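Local atomic coordinates of Peptide/nickel transport system substrate-binding protein (Listeria monocytogenes serotype 1/2a, PDB entry 5KZT), a protein that binds peptides and probably delivers them to a membrane transporter for uptake into the cell. Residues 39-44 / 206-211; 15-20 / 223-228; 43-48 / 186-191; 508-513 / 522-527. One frame throughout, in Å; residues are numbered along the deposited sequence.

Interaction 1 (39-44 / 206-211)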
# COMPACT_ATOMS: atom_id res chain seq x y z
N LEU A 39 -6.56 -3.90 1.54
CA LEU A 39 -6.68 -3.88 0.06
C LEU A 39 -6.56 -5.28 -0.51
O LEU A 39 -7.20 -5.59 -1.52
CB LEU A 39 -5.64 -2.96 -0.58
CG LEU A 39 -5.95 -1.48 -0.31
CD1 LEU A 39 -4.74 -0.66 -0.65
CD2 LEU A 39 -7.16 -0.97 -1.06
N ASN A 40 -5.77 -6.12 0.13
CA ASN A 40 -5.68 -7.53 -0.27
C ASN A 40 -7.00 -8.27 0.01
O ASN A 40 -7.44 -9.03 -0.83
CB ASN A 40 -4.54 -8.22 0.45
CG ASN A 40 -4.27 -9.62 -0.08
OD1 ASN A 40 -3.94 -9.80 -1.26
ND2 ASN A 40 -4.45 -10.62 0.77
N VAL A 41 -7.64 -8.00 1.15
CA VAL A 41 -8.98 -8.59 1.44
C VAL A 41 -10.01 -8.22 0.37
O VAL A 41 -10.60 -9.10 -0.26
CB VAL A 41 -9.51 -8.18 2.84
CG1 VAL A 41 -10.96 -8.62 3.05
CG2 VAL A 41 -8.64 -8.79 3.93
N VAL A 42 -10.21 -6.92 0.14
CA VAL A 42 -11.21 -6.50 -0.83
C VAL A 42 -10.88 -6.95 -2.27
O VAL A 42 -11.79 -7.12 -3.09
CB VAL A 42 -11.54 -4.99 -0.79
CG1 VAL A 42 -12.05 -4.59 0.58
CG2 VAL A 42 -10.37 -4.14 -1.22
N ASN A 43 -9.60 -7.17 -2.58
CA ASN A 43 -9.26 -7.73 -3.90
C ASN A 43 -9.79 -9.15 -4.16
O ASN A 43 -9.98 -9.54 -5.31
CB ASN A 43 -7.77 -7.71 -4.16
CG ASN A 43 -7.45 -7.87 -5.63
OD1 ASN A 43 -7.98 -7.13 -6.46
ND2 ASN A 43 -6.60 -8.84 -5.97
N GLN A 44 -10.02 -9.91 -3.10
CA GLN A 44 -10.57 -11.27 -3.24
C GLN A 44 -12.10 -11.28 -3.30
O GLN A 44 -12.70 -12.19 -3.90
CB GLN A 44 -10.15 -12.16 -2.07
CG GLN A 44 -8.71 -12.00 -1.60
CD GLN A 44 -7.68 -12.03 -2.72
OE1 GLN A 44 -7.80 -12.80 -3.68
NE2 GLN A 44 -6.64 -11.23 -2.59
N TRP A 206 -10.35 -14.61 9.87
CA TRP A 206 -11.38 -14.37 8.88
C TRP A 206 -11.24 -15.42 7.79
O TRP A 206 -10.22 -16.13 7.73
CB TRP A 206 -11.31 -12.95 8.30
CG TRP A 206 -9.98 -12.55 7.74
CD1 TRP A 206 -9.57 -12.70 6.45
CD2 TRP A 206 -8.91 -11.88 8.43
NE1 TRP A 206 -8.31 -12.19 6.30
CE2 TRP A 206 -7.88 -11.67 7.49
CE3 TRP A 206 -8.73 -11.43 9.74
CZ2 TRP A 206 -6.68 -11.04 7.82
CZ3 TRP A 206 -7.54 -10.79 10.07
CH2 TRP A 206 -6.52 -10.61 9.11
N THR A 207 -12.26 -15.49 6.94
CA THR A 207 -12.44 -16.59 6.00
C THR A 207 -12.92 -16.09 4.65
O THR A 207 -13.77 -15.21 4.58
CB THR A 207 -13.49 -17.59 6.54
OG1 THR A 207 -13.21 -17.85 7.90
CG2 THR A 207 -13.47 -18.89 5.77
N TYR A 208 -12.36 -16.66 3.58
CA TYR A 208 -12.85 -16.43 2.24
C TYR A 208 -13.57 -17.68 1.84
O TYR A 208 -13.03 -18.78 2.04
CB TYR A 208 -11.69 -16.19 1.27
CG TYR A 208 -10.86 -14.95 1.57
CD1 TYR A 208 -11.34 -13.68 1.25
CD2 TYR A 208 -9.60 -15.05 2.16
CE1 TYR A 208 -10.60 -12.55 1.51
CE2 TYR A 208 -8.84 -13.91 2.41
CZ TYR A 208 -9.36 -12.67 2.07
OH TYR A 208 -8.61 -11.56 2.32
N VAL A 209 -14.77 -17.55 1.30
CA VAL A 209 -15.49 -18.72 0.79
C VAL A 209 -15.85 -18.45 -0.65
O VAL A 209 -16.25 -17.33 -0.99
CB VAL A 209 -16.76 -19.04 1.62
CG1 VAL A 209 -17.40 -20.31 1.11
CG2 VAL A 209 -16.39 -19.25 3.09
N LYS A 210 -15.68 -19.46 -1.50
CA LYS A 210 -16.01 -19.33 -2.93
C LYS A 210 -17.41 -18.73 -3.10
O LYS A 210 -18.38 -19.22 -2.52
CB LYS A 210 -15.91 -20.69 -3.65
CG LYS A 210 -16.36 -20.65 -5.10
CD LYS A 210 -15.98 -21.90 -5.88
CE LYS A 210 -16.68 -21.88 -7.23
NZ LYS A 210 -16.22 -22.90 -8.21
N ASN A 211 -17.49 -17.67 -3.90
CA ASN A 211 -18.74 -16.95 -4.14
C ASN A 211 -19.52 -17.63 -5.25
O ASN A 211 -19.11 -17.59 -6.40
CB ASN A 211 -18.42 -15.49 -4.50
CG ASN A 211 -19.66 -14.65 -4.76
OD1 ASN A 211 -20.79 -15.11 -4.60
ND2 ASN A 211 -19.45 -13.41 -5.18
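The Tyr208 ring meets helix residues Val41 and Gln44 in two ways: the carbonyl oxygen of Val41 lies at its edge, close to the ring plane, while Gln44 approaches aslant. Gln44 CB comes to 3.6 Å from Tyr208 CE1, and Gln44 CG stands 3.8 Å from Tyr208 CZ. The Gln44 amide and the phenol planes are 79° apart, so the two flat groups do not stack. From the helix, Val41 CG2 approaches the Trp206 indole obliquely, 4.2 Å from Trp206 NE1. Val41 CG2 lies anti to the carbonyl carbon (Val41 CG1 is anti to the backbone N, chi1 172°), which sets it 3.2 Å from Tyr208 OH; the same hydroxyl oxygen is 3.1 Å from Val41 CA. Here a helix packs on a sheet in the alpha/beta manner of this solute-binding family: the axes of helix 39-44 and strand 206-210 run 21° apart and approach to 10.4 Å. Leu196, on the neighbouring strand 194-197, touches Val41, Trp206 and Tyr208 alike. No hydrogen bond crosses between the two segments. The polar end of Gln44 bends away from the ring, where NE2 donates to Asn40 O at 2.9 Å and also to Tyr519 O, and OE1 accepts from Tyr521 N. Asn40 turns its own amide oxygen to Tyr519 N, tying this side of the helix to the C-terminal part of the chain.

Interaction 2 (15-20 / 223-228)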
# COMPACT_ATOMS: atom_id res chain seq x y z
N GLN A 15 -9.66 -28.63 -1.37
CA GLN A 15 -9.26 -27.32 -1.83
C GLN A 15 -9.56 -26.28 -0.77
O GLN A 15 -10.38 -25.38 -0.97
CB GLN A 15 -9.96 -26.99 -3.15
CG GLN A 15 -9.65 -27.98 -4.27
CD GLN A 15 -8.17 -28.00 -4.61
OE1 GLN A 15 -7.58 -26.96 -4.92
NE2 GLN A 15 -7.54 -29.16 -4.52
N VAL A 16 -8.86 -26.40 0.36
CA VAL A 16 -8.95 -25.47 1.47
C VAL A 16 -7.53 -25.02 1.77
O VAL A 16 -6.66 -25.85 1.98
CB VAL A 16 -9.58 -26.09 2.72
CG1 VAL A 16 -9.49 -25.16 3.93
CG2 VAL A 16 -11.03 -26.44 2.43
N LEU A 17 -7.33 -23.70 1.78
CA LEU A 17 -6.01 -23.10 1.93
C LEU A 17 -5.97 -22.36 3.27
O LEU A 17 -6.93 -21.68 3.64
CB LEU A 17 -5.75 -22.16 0.76
CG LEU A 17 -4.46 -21.35 0.69
CD1 LEU A 17 -3.22 -22.23 0.65
CD2 LEU A 17 -4.50 -20.40 -0.49
N ASN A 18 -4.87 -22.53 4.01
CA ASN A 18 -4.70 -21.93 5.35
C ASN A 18 -3.51 -20.97 5.36
O ASN A 18 -2.36 -21.37 5.19
CB ASN A 18 -4.49 -23.02 6.40
CG ASN A 18 -5.71 -23.89 6.60
OD1 ASN A 18 -6.81 -23.39 6.78
ND2 ASN A 18 -5.53 -25.19 6.57
N LEU A 19 -3.81 -19.69 5.57
CA LEU A 19 -2.81 -18.62 5.45
C LEU A 19 -2.72 -17.88 6.76
O LEU A 19 -3.57 -18.06 7.66
CB LEU A 19 -3.20 -17.65 4.33
CG LEU A 19 -3.29 -18.20 2.90
CD1 LEU A 19 -3.69 -17.07 1.96
CD2 LEU A 19 -1.99 -18.85 2.45
N THR A 20 -1.66 -17.08 6.88
CA THR A 20 -1.49 -16.17 8.01
C THR A 20 -1.41 -14.73 7.51
O THR A 20 -1.12 -14.46 6.34
CB THR A 20 -0.20 -16.45 8.81
OG1 THR A 20 0.93 -16.06 8.04
CG2 THR A 20 -0.10 -17.90 9.18
N LYS A 223 -12.47 -23.84 -2.37
CA LYS A 223 -13.76 -23.63 -1.74
C LYS A 223 -13.66 -22.68 -0.53
O LYS A 223 -14.61 -21.99 -0.22
CB LYS A 223 -14.45 -24.97 -1.41
CG LYS A 223 -13.87 -25.74 -0.26
CD LYS A 223 -14.43 -27.16 -0.23
CE LYS A 223 -13.85 -27.91 0.94
NZ LYS A 223 -14.38 -29.27 1.07
N GLN A 224 -12.50 -22.64 0.14
CA GLN A 224 -12.34 -21.89 1.39
C GLN A 224 -10.88 -21.54 1.65
O GLN A 224 -9.98 -22.35 1.42
CB GLN A 224 -12.91 -22.69 2.57
CG GLN A 224 -12.92 -21.92 3.88
CD GLN A 224 -13.99 -22.37 4.84
OE1 GLN A 224 -15.11 -22.70 4.43
NE2 GLN A 224 -13.67 -22.39 6.13
N ILE A 225 -10.65 -20.31 2.10
CA ILE A 225 -9.31 -19.85 2.48
C ILE A 225 -9.44 -19.31 3.90
O ILE A 225 -10.20 -18.39 4.14
CB ILE A 225 -8.75 -18.77 1.52
CG1 ILE A 225 -8.77 -19.27 0.06
CG2 ILE A 225 -7.35 -18.36 1.92
CD1 ILE A 225 -8.63 -18.16 -0.97
N ASN A 226 -8.72 -19.92 4.84
CA ASN A 226 -8.77 -19.55 6.25
C ASN A 226 -7.55 -18.70 6.55
O ASN A 226 -6.42 -19.08 6.20
CB ASN A 226 -8.73 -20.79 7.14
CG ASN A 226 -9.88 -21.75 6.86
OD1 ASN A 226 -11.04 -21.33 6.90
ND2 ASN A 226 -9.57 -23.02 6.59
N VAL A 227 -7.77 -17.56 7.21
CA VAL A 227 -6.69 -16.65 7.58
C VAL A 227 -6.69 -16.42 9.07
O VAL A 227 -7.75 -16.21 9.67
CB VAL A 227 -6.82 -15.28 6.87
CG1 VAL A 227 -5.59 -14.43 7.14
CG2 VAL A 227 -7.03 -15.48 5.38
N GLN A 228 -5.50 -16.46 9.67
CA GLN A 228 -5.32 -16.12 11.09
C GLN A 228 -4.14 -15.17 11.25
O GLN A 228 -3.15 -15.23 10.53
CB GLN A 228 -5.15 -17.36 11.95
CG GLN A 228 -3.95 -18.21 11.59
CD GLN A 228 -3.86 -19.46 12.44
OE1 GLN A 228 -3.66 -19.39 13.65
NE2 GLN A 228 -3.98 -20.61 11.80
O HOH W 1 -4.71 -20.28 8.89
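Asn18 and Asn226 are paired neighbours on adjacent parallel strands, and their side chains lie side by side, pointing the same way. Asn226 ND2 donates to Asn18 OD1 at 2.8 Å, with an N-H...O angle of 163°; the two amide planes differ by only 18°, and the oxygen lies in the plane of the donor amide. Asn226 also keeps its amide oxygen occupied: Gln224 NE2, two residues back on the same strand, reaches OD1 at 2.9 Å on a lone pair. This fixes the flip of the Asn226 amide, with ND2 turned to the adjacent strand and OD1 along its own. Val16 CG1 rests 3.4 Å from Asn226 ND2, and Val16 CG2 lies 3.5 Å from CE of the extended Lys223 chain. On the other face, Leu19 CD1 meets Ile225 CG2 at 3.9 Å, and Tyr521 touches both residues. Between the two layers of side chains runs the parallel backbone ladder of a four-stranded mixed sheet, with Leu19 N to Asn226 O at 2.8 Å. A water receives Gln228 NE2 and donates to Leu19 O, which also accepts Gln228 N. Further out, strand 205-210 borders strand 224-229, and on the far side of strand 16-21 Asp246 OD2 accepts from Asn18 N. Chemically, the amide chain Gln224-Asn226-Asn18 shares its face with the Val16 methyls, while Leu17, Leu19, Ile225 and Val227 make the other face aliphatic.

Interaction 3 (43-48 / 186-191)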
# COMPACT_ATOMS: atom_id res chain seq x y z
N ASN A 43 -9.60 -7.17 -2.58
CA ASN A 43 -9.26 -7.73 -3.90
C ASN A 43 -9.79 -9.15 -4.16
O ASN A 43 -9.98 -9.54 -5.31
CB ASN A 43 -7.77 -7.71 -4.16
CG ASN A 43 -7.45 -7.87 -5.63
OD1 ASN A 43 -7.98 -7.13 -6.46
ND2 ASN A 43 -6.60 -8.84 -5.97
N GLN A 44 -10.02 -9.91 -3.10
CA GLN A 44 -10.57 -11.27 -3.24
C GLN A 44 -12.10 -11.28 -3.30
O GLN A 44 -12.70 -12.19 -3.90
CB GLN A 44 -10.15 -12.16 -2.07
CG GLN A 44 -8.71 -12.00 -1.60
CD GLN A 44 -7.68 -12.03 -2.72
OE1 GLN A 44 -7.80 -12.80 -3.68
NE2 GLN A 44 -6.64 -11.23 -2.59
N THR A 45 -12.71 -10.30 -2.64
CA THR A 45 -14.15 -10.27 -2.39
C THR A 45 -14.90 -9.34 -3.33
O THR A 45 -16.13 -9.40 -3.43
CB THR A 45 -14.44 -9.89 -0.93
OG1 THR A 45 -13.98 -8.57 -0.66
CG2 THR A 45 -13.73 -10.81 0.02
N ASN A 46 -14.17 -8.48 -4.02
CA ASN A 46 -14.79 -7.51 -4.91
C ASN A 46 -13.94 -7.34 -6.15
O ASN A 46 -12.79 -7.79 -6.19
CB ASN A 46 -14.96 -6.20 -4.18
CG ASN A 46 -15.96 -6.31 -3.05
OD1 ASN A 46 -15.60 -6.59 -1.91
ND2 ASN A 46 -17.23 -6.16 -3.38
N GLU A 47 -14.52 -6.71 -7.16
CA GLU A 47 -13.87 -6.64 -8.45
C GLU A 47 -14.32 -5.39 -9.21
O GLU A 47 -15.49 -5.02 -9.16
CB GLU A 47 -14.19 -7.91 -9.24
CG GLU A 47 -13.50 -8.05 -10.59
CD GLU A 47 -13.91 -9.32 -11.30
OE1 GLU A 47 -13.25 -10.37 -11.09
OE2 GLU A 47 -14.91 -9.29 -12.05
N GLY A 48 -13.37 -4.76 -9.90
CA GLY A 48 -13.66 -3.58 -10.72
C GLY A 48 -13.73 -3.89 -12.20
O GLY A 48 -13.98 -5.05 -12.60
N ASP A 186 -20.58 -9.20 7.85
CA ASP A 186 -22.04 -9.05 7.66
C ASP A 186 -22.45 -7.73 7.03
O ASP A 186 -23.56 -7.64 6.50
CB ASP A 186 -22.81 -9.16 8.98
CG ASP A 186 -22.79 -10.54 9.56
OD1 ASP A 186 -22.60 -11.53 8.81
OD2 ASP A 186 -22.98 -10.63 10.79
N ASN A 187 -21.60 -6.72 7.14
CA ASN A 187 -21.88 -5.38 6.60
C ASN A 187 -21.11 -5.05 5.31
O ASN A 187 -20.85 -3.88 5.02
CB ASN A 187 -21.63 -4.34 7.69
CG ASN A 187 -22.68 -4.40 8.78
OD1 ASN A 187 -23.17 -5.47 9.12
ND2 ASN A 187 -23.04 -3.25 9.30
N MET A 188 -20.78 -6.09 4.55
CA MET A 188 -20.18 -5.97 3.24
C MET A 188 -21.01 -6.75 2.22
O MET A 188 -21.67 -7.74 2.58
CB MET A 188 -18.77 -6.56 3.25
CG MET A 188 -17.81 -5.94 4.25
SD MET A 188 -16.26 -6.87 4.40
CE MET A 188 -15.60 -6.51 2.77
N LEU A 189 -20.98 -6.30 0.97
CA LEU A 189 -21.46 -7.05 -0.19
C LEU A 189 -20.32 -7.37 -1.15
O LEU A 189 -19.39 -6.59 -1.31
CB LEU A 189 -22.52 -6.27 -0.99
CG LEU A 189 -24.01 -6.33 -0.69
CD1 LEU A 189 -24.77 -5.66 -1.84
CD2 LEU A 189 -24.51 -7.75 -0.43
N PHE A 190 -20.44 -8.51 -1.83
CA PHE A 190 -19.34 -9.09 -2.59
C PHE A 190 -19.72 -9.25 -4.06
O PHE A 190 -20.85 -9.62 -4.39
CB PHE A 190 -18.96 -10.45 -1.98
CG PHE A 190 -18.87 -10.41 -0.48
CD1 PHE A 190 -17.92 -9.59 0.15
CD2 PHE A 190 -19.78 -11.12 0.31
CE1 PHE A 190 -17.85 -9.53 1.55
CE2 PHE A 190 -19.72 -11.05 1.70
CZ PHE A 190 -18.77 -10.26 2.33
N ASN A 191 -18.78 -8.92 -4.95
CA ASN A 191 -18.94 -9.19 -6.38
C ASN A 191 -17.69 -9.83 -6.96
O ASN A 191 -17.54 -9.86 -8.17
CB ASN A 191 -19.33 -7.91 -7.15
CG ASN A 191 -18.17 -6.95 -7.36
OD1 ASN A 191 -17.36 -6.75 -6.45
ND2 ASN A 191 -18.10 -6.33 -8.53
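Asn191 uses both ends of its side-chain amide on the backbone of Glu47: OD1 accepts Glu47 N at 2.9 Å, while ND2 donates to Glu47 O at 3.0 Å with an N-H...O angle of 158°. CG of Asn191 sits between the backbone N and the carbonyl carbon (chi1 75°), on the side of Glu47; the turn of the amide itself is set by chi2. Asn191 OD1 has a second donor, Asn46 ND2 at 3.1 Å, and the two reach it from opposite faces of its plane, Glu47 N from well above the plane and Asn46 ND2 at a smaller tilt. Both hydrogens of Asn46 ND2 are engaged, because it also donates to Leu189 O at 3.0 Å in a nearly straight bond (177°) on a lone pair. Its oxygen is taken as well: Thr45 OG1 gives its proton to Asn46 OD1 at 2.8 Å. The Asn46 amide is therefore gripped at each end, and the buried amide groups satisfy one another through neutral hydrogen bonds. Asn191 N adds a weak bond to Thr45 O. Beside them, Phe190 CD1 packs 3.7 Å from Thr45 CB. Outside the pair, Ser87 OG is bonded to Phe190 N, and the Glu47 carboxylate binds Tyr214 OH and Trp215 NE1. Asn46 is the first residue to leave helical geometry after helix 36-45. The pattern belongs to a helix-exit segment held against a loop by side-chain amides, in which Asn191 imitates a peptide group and satisfies the N-H and C=O of one residue, much as a strand neighbour would.

Interaction 4 (508-513 / 522-527)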
# COMPACT_ATOMS: atom_id res chain seq x y z
N LYS A 508 -0.46 -24.21 -5.89
CA LYS A 508 -0.22 -23.92 -7.30
C LYS A 508 -0.97 -22.65 -7.71
O LYS A 508 -2.06 -22.37 -7.20
CB LYS A 508 -0.71 -25.08 -8.16
CG LYS A 508 0.04 -26.38 -7.93
CD LYS A 508 1.45 -26.28 -8.50
CE LYS A 508 2.12 -27.63 -8.61
NZ LYS A 508 2.55 -28.11 -7.28
N ASN A 509 -0.38 -21.89 -8.64
CA ASN A 509 -1.04 -20.68 -9.19
C ASN A 509 -1.41 -19.61 -8.14
O ASN A 509 -2.48 -18.99 -8.18
CB ASN A 509 -2.25 -21.10 -10.06
CG ASN A 509 -2.02 -20.82 -11.53
OD1 ASN A 509 -1.79 -19.69 -11.91
ND2 ASN A 509 -2.03 -21.86 -12.36
N LEU A 510 -0.51 -19.41 -7.18
CA LEU A 510 -0.64 -18.32 -6.21
C LEU A 510 -0.20 -17.04 -6.90
O LEU A 510 0.99 -16.82 -7.09
CB LEU A 510 0.20 -18.59 -4.96
CG LEU A 510 0.13 -17.54 -3.84
CD1 LEU A 510 -1.29 -17.48 -3.29
CD2 LEU A 510 1.13 -17.84 -2.73
N GLN A 511 -1.13 -16.20 -7.31
CA GLN A 511 -0.76 -15.03 -8.08
C GLN A 511 -0.30 -13.90 -7.17
O GLN A 511 -1.09 -13.39 -6.40
CB GLN A 511 -1.92 -14.55 -8.94
CG GLN A 511 -1.63 -13.29 -9.71
CD GLN A 511 -2.68 -13.03 -10.76
OE1 GLN A 511 -3.00 -13.92 -11.56
NE2 GLN A 511 -3.24 -11.83 -10.77
N LYS A 512 0.99 -13.54 -7.29
CA LYS A 512 1.53 -12.37 -6.63
C LYS A 512 1.47 -11.22 -7.62
O LYS A 512 2.11 -11.26 -8.66
CB LYS A 512 2.98 -12.60 -6.17
CG LYS A 512 3.67 -11.40 -5.51
CD LYS A 512 3.11 -11.13 -4.12
CE LYS A 512 3.53 -9.77 -3.58
NZ LYS A 512 2.79 -8.65 -4.22
N ASN A 513 0.70 -10.20 -7.30
CA ASN A 513 0.62 -9.03 -8.16
C ASN A 513 1.81 -8.11 -7.99
O ASN A 513 2.25 -7.88 -6.86
CB ASN A 513 -0.69 -8.32 -7.88
CG ASN A 513 -1.89 -9.21 -8.16
OD1 ASN A 513 -1.95 -9.83 -9.22
ND2 ASN A 513 -2.83 -9.29 -7.23
N LYS A 522 -7.94 -16.02 -6.85
CA LYS A 522 -9.03 -16.47 -7.72
C LYS A 522 -8.79 -17.86 -8.32
O LYS A 522 -9.67 -18.69 -8.21
CB LYS A 522 -9.27 -15.46 -8.85
CG LYS A 522 -10.38 -15.80 -9.82
CD LYS A 522 -10.48 -14.74 -10.91
CE LYS A 522 -11.36 -15.25 -12.04
NZ LYS A 522 -11.63 -14.19 -13.05
N GLU A 523 -7.63 -18.08 -8.93
CA GLU A 523 -7.37 -19.33 -9.67
C GLU A 523 -6.31 -20.19 -9.01
O GLU A 523 -5.80 -21.13 -9.62
CB GLU A 523 -6.99 -19.03 -11.13
CG GLU A 523 -8.06 -18.23 -11.87
CD GLU A 523 -7.88 -18.24 -13.39
OE1 GLU A 523 -7.90 -19.32 -14.00
OE2 GLU A 523 -7.78 -17.16 -14.00
N THR A 524 -5.98 -19.88 -7.76
CA THR A 524 -5.11 -20.71 -6.95
C THR A 524 -5.78 -22.05 -6.69
O THR A 524 -7.00 -22.14 -6.57
CB THR A 524 -4.80 -19.97 -5.65
OG1 THR A 524 -4.25 -18.70 -6.00
CG2 THR A 524 -3.82 -20.74 -4.75
N TYR A 525 -4.97 -23.10 -6.64
CA TYR A 525 -5.50 -24.44 -6.33
C TYR A 525 -4.42 -25.28 -5.67
O TYR A 525 -3.24 -24.90 -5.66
CB TYR A 525 -6.06 -25.12 -7.61
CG TYR A 525 -5.02 -25.49 -8.63
CD1 TYR A 525 -4.62 -24.58 -9.61
CD2 TYR A 525 -4.42 -26.75 -8.62
CE1 TYR A 525 -3.64 -24.92 -10.54
CE2 TYR A 525 -3.45 -27.09 -9.54
CZ TYR A 525 -3.06 -26.18 -10.49
OH TYR A 525 -2.07 -26.55 -11.39
N LEU A 526 -4.83 -26.43 -5.14
CA LEU A 526 -3.94 -27.30 -4.38
C LEU A 526 -3.82 -28.66 -5.08
O LEU A 526 -4.81 -29.19 -5.56
CB LEU A 526 -4.45 -27.50 -2.96
CG LEU A 526 -4.77 -26.28 -2.09
CD1 LEU A 526 -5.11 -26.72 -0.67
CD2 LEU A 526 -3.62 -25.29 -2.06
N THR A 527 -2.59 -29.17 -5.15
CA THR A 527 -2.33 -30.54 -5.58
C THR A 527 -1.86 -31.37 -4.37
O THR A 527 -0.72 -31.83 -4.34
CB THR A 527 -1.25 -30.59 -6.68
OG1 THR A 527 -0.04 -29.98 -6.20
CG2 THR A 527 -1.72 -29.87 -7.92
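Tyr525 turns to Lys508 through its first torsion: CG lies between the backbone N and the carbonyl carbon (chi1 68°), which puts this root of the ring on the Lys508 side, while bends at chi2 and chi4 place the later atoms of the lysine. Lys508 CB stands 3.7 Å from the centroid of the Tyr525 ring, only 19° off the normal, a CH-pi contact over one face and shifted toward the rim near Tyr525 CZ, at 3.5 Å. Asn509 ND2 comes to the edge of this ring, 3.9 Å from Tyr525 CE1. Beneath lies an antiparallel hydrogen-bonded pair: Lys508 N donates to Tyr525 O at 2.9 Å, and Tyr525 N to Lys508 O at 3.1 Å. Toward Asn509 the backbone pairing is not continued; Asn509 has left-handed backbone geometry (phi 59°). The next link is made by a side chain, as Thr524 OG1 donates to Asn509 O at 2.8 Å from above the carbonyl plane. At the lysine's end, Lys508 NZ makes a weak bond to Thr527 OG1 at 3.4 Å and another weak one to Asp505 O. Gln15 OE1 is bonded to Leu526 N, so the N-terminal part of the chain borders this small two-stranded sheet near the surface. Chemically, the lysine contributes its aliphatic base to the tyrosine face, while the bonds of its ammonium to Thr527 OG1 and Asp505 O are weak; the backbone pair and the threonine hydroxyl supply the stronger polar links.

Overall arrangement
Interactions 1 and 2 share a sheet: their centres are 10 Å apart, and Tyr208 N to Ile225 O, at 2.8 Å, is a probable hydrogen bond between neighbouring strands. Interaction 3 lies about 7 Å from interaction 1, centre to centre, and continues from the same helix, 36-45, at its C-terminal end. Interaction 4 stands about 12 Å from interaction 2 between centres, joined to it by a probable bond from Leu526 N to Gln15 OE1 (2.8 Å). Tyr519 and Tyr521, within the loop closed by interaction 4, bind Gln44 of interaction 1. At the ligand, Leu39 of segment 39-44, which takes no part in the contact with 206-211, packs on a polar side chain of the bound peptide.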